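Chromosome replication initiation inhibitor protein (Agrobacterium tumefaciens, PDB 3FD3) probably acts as a LysR-family DNA-binding transcription regulator, of which this chain is the C-terminal substrate-binding-domain part. Local coordinates at residues K60-C65 and Y178-R183. Sequence-based numbering, arbitrary orientation.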
loop_
_atom_site.group_PDB
_atom_site.type_symbol
_atom_site.label_atom_id
_atom_site.label_comp_id
_atom_site.label_asym_id
_atom_site.label_seq_id
_atom_site.Cartn_x
_atom_site.Cartn_y
_atom_site.Cartn_z
ATOM N N LYS A 60 13.263 19.955 -9.728
ATOM C CA LYS A 60 13.893 21.168 -9.325
ATOM C C LYS A 60 14.628 20.886 -8.054
ATOM O O LYS A 60 14.079 20.298 -7.117
ATOM C CB LYS A 60 12.859 22.292 -9.207
ATOM C CG LYS A 60 12.541 22.894 -10.571
ATOM C CD LYS A 60 11.043 22.999 -10.854
ATOM C CE LYS A 60 10.795 23.462 -12.296
ATOM N NZ LYS A 60 9.412 23.977 -12.510
ATOM N N PRO A 61 15.912 21.260 -8.042
ATOM C CA PRO A 61 16.752 20.965 -6.916
ATOM C C PRO A 61 16.231 21.669 -5.706
ATOM O O PRO A 61 15.915 22.866 -5.756
ATOM C CB PRO A 61 18.109 21.542 -7.319
ATOM C CG PRO A 61 17.816 22.518 -8.406
ATOM C CD PRO A 61 16.616 22.020 -9.092
ATOM N N VAL A 62 16.100 20.927 -4.631
ATOM C CA VAL A 62 15.960 21.537 -3.346
ATOM C C VAL A 62 17.364 22.063 -3.239
ATOM O O VAL A 62 18.349 21.346 -3.575
ATOM C CB VAL A 62 15.632 20.516 -2.232
ATOM C CG1 VAL A 62 15.055 21.231 -0.997
ATOM C CG2 VAL A 62 14.657 19.474 -2.736
ATOM N N GLN A 63 17.472 23.328 -2.862
ATOM C CA GLN A 63 18.755 23.985 -2.848
ATOM C C GLN A 63 19.732 23.099 -2.095
ATOM O O GLN A 63 19.443 22.622 -1.002
ATOM C CB GLN A 63 18.645 25.346 -2.179
ATOM C CG GLN A 63 19.826 26.256 -2.444
ATOM C CD GLN A 63 19.589 27.627 -1.870
ATOM O OE1 GLN A 63 18.605 28.298 -2.207
ATOM N NE2 GLN A 63 20.474 28.052 -0.983
ATOM N N GLY A 64 20.861 22.834 -2.726
ATOM C CA GLY A 64 21.890 22.037 -2.127
ATOM C C GLY A 64 21.902 20.617 -2.626
ATOM O O GLY A 64 22.981 20.120 -2.952
ATOM N N CYS A 65 20.729 19.960 -2.675
ATOM C CA CYS A 65 20.653 18.544 -3.015
ATOM C C CYS A 65 21.309 18.191 -4.332
ATOM O O CYS A 65 21.301 18.982 -5.267
ATOM C CB CYS A 65 19.208 18.064 -3.104
ATOM S SG CYS A 65 18.410 18.038 -1.466
ATOM N N TYR A 178 12.990 11.381 -10.113
ATOM C CA TYR A 178 14.302 11.902 -9.755
ATOM C C TYR A 178 14.707 11.376 -8.390
ATOM O O TYR A 178 13.870 11.110 -7.535
ATOM C CB TYR A 178 14.258 13.436 -9.719
ATOM C CG TYR A 178 13.853 13.989 -11.039
ATOM C CD1 TYR A 178 14.803 14.265 -12.016
ATOM C CD2 TYR A 178 12.511 14.179 -11.355
ATOM C CE1 TYR A 178 14.444 14.710 -13.255
ATOM C CE2 TYR A 178 12.143 14.633 -12.601
ATOM C CZ TYR A 178 13.111 14.895 -13.553
ATOM O OH TYR A 178 12.741 15.371 -14.802
ATOM N N TRP A 179 16.012 11.222 -8.197
ATOM C CA TRP A 179 16.593 10.853 -6.925
ATOM C C TRP A 179 17.326 12.090 -6.408
ATOM O O TRP A 179 18.277 12.586 -7.066
ATOM C CB TRP A 179 17.553 9.714 -7.166
ATOM C CG TRP A 179 18.338 9.196 -5.994
ATOM C CD1 TRP A 179 19.710 9.147 -5.890
ATOM C CD2 TRP A 179 17.834 8.585 -4.795
ATOM N NE1 TRP A 179 20.082 8.563 -4.693
ATOM C CE2 TRP A 179 18.958 8.237 -3.993
ATOM C CE3 TRP A 179 16.553 8.353 -4.287
ATOM C CZ2 TRP A 179 18.827 7.643 -2.730
ATOM C CZ3 TRP A 179 16.430 7.743 -3.034
ATOM C CH2 TRP A 179 17.562 7.376 -2.285
ATOM N N GLN A 180 16.903 12.587 -5.249
ATOM C CA GLN A 180 17.445 13.810 -4.636
ATOM C C GLN A 180 18.139 13.370 -3.361
ATOM O O GLN A 180 17.586 12.573 -2.616
ATOM C CB GLN A 180 16.366 14.852 -4.354
ATOM C CG GLN A 180 15.710 15.428 -5.611
ATOM C CD GLN A 180 15.419 16.932 -5.563
ATOM O OE1 GLN A 180 16.081 17.693 -4.852
ATOM N NE2 GLN A 180 14.428 17.366 -6.350
ATOM N N VAL A 181 19.385 13.795 -3.152
ATOM C CA VAL A 181 20.156 13.383 -1.981
ATOM C C VAL A 181 20.792 14.590 -1.336
ATOM O O VAL A 181 21.370 15.442 -2.019
ATOM C CB VAL A 181 21.288 12.389 -2.337
ATOM C CG1 VAL A 181 21.997 11.914 -1.069
ATOM C CG2 VAL A 181 20.715 11.202 -3.169
ATOM N N ASN A 182 20.666 14.682 -0.015
ATOM C CA ASN A 182 21.350 15.722 0.756
ATOM C C ASN A 182 22.840 15.687 0.427
ATOM O O ASN A 182 23.485 14.643 0.549
ATOM C CB ASN A 182 21.120 15.449 2.236
ATOM C CG ASN A 182 21.735 16.466 3.129
ATOM O OD1 ASN A 182 22.962 16.691 3.093
ATOM N ND2 ASN A 182 20.907 17.086 3.984
ATOM N N ARG A 183 23.385 16.836 0.026
ATOM C CA ARG A 183 24.765 16.897 -0.472
ATOM C C ARG A 183 25.775 16.417 0.571
ATOM O O ARG A 183 26.772 15.811 0.214
ATOM C CB ARG A 183 25.126 18.319 -0.934
ATOM C CG ARG A 183 25.367 19.316 0.195
ATOM C CD ARG A 183 25.681 20.735 -0.316
ATOM N NE ARG A 183 25.597 21.736 0.752
ATOM C CZ ARG A 183 26.617 22.068 1.535
ATOM N NH1 ARG A 183 27.805 21.500 1.361
ATOM N NH2 ARG A 183 26.462 22.972 2.483
#
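In this LysR substrate-binding domain, the loop between strands 53-56 and 66-79 folds over the end of strand 165-181. That strand runs antiparallel between the two, and one side chain, Gln-180, ties it to the loop. Its CG lies anti to the carbonyl carbon (chi1 -66°). The chain then bends at chi2, and the amide rises to the backbone of residues 60-62.

Both ends of the amide are used. Gln-180 NE2 donates to Lys-60 O at 3.1 Å, from well above the plane of that carbonyl and off its lone pairs. NE2 also donates to His-58 O. Gln-180 OE1 accepts from Val-62 N at 3.2 Å; this bond is practically straight (179°) and meets a lone pair in the carbonyl plane. Val-62 crosses Gln-180 at about a right angle, and its CG2 presses on OE1 at 3.1 Å. Leu-46 of helix 42-47 touches both side chains.

Beyond Val-62 the chain reverses in a beta turn, closed by the hydrogen bond from Cys-65 N to Val-62 O at 2.9 Å. Gly-64 has a positive phi (101°), a conformation in which a side chain would crowd the carbonyl O of Gln-63. Cys-65 returns to the strand: its CA makes a CH...O contact with Val-181 O at 3.3 Å, and its CB lies 3.6 Å from Gln-180 OE1. At the far side of the turn, Arg-183 CB rests 3.5 Å from Gly-64 O.

One buried amide thus satisfies two loop carbonyls and one loop N-H. These bonds leave its oxygen and nitrogen in an unambiguous orientation, and so fix its rotation.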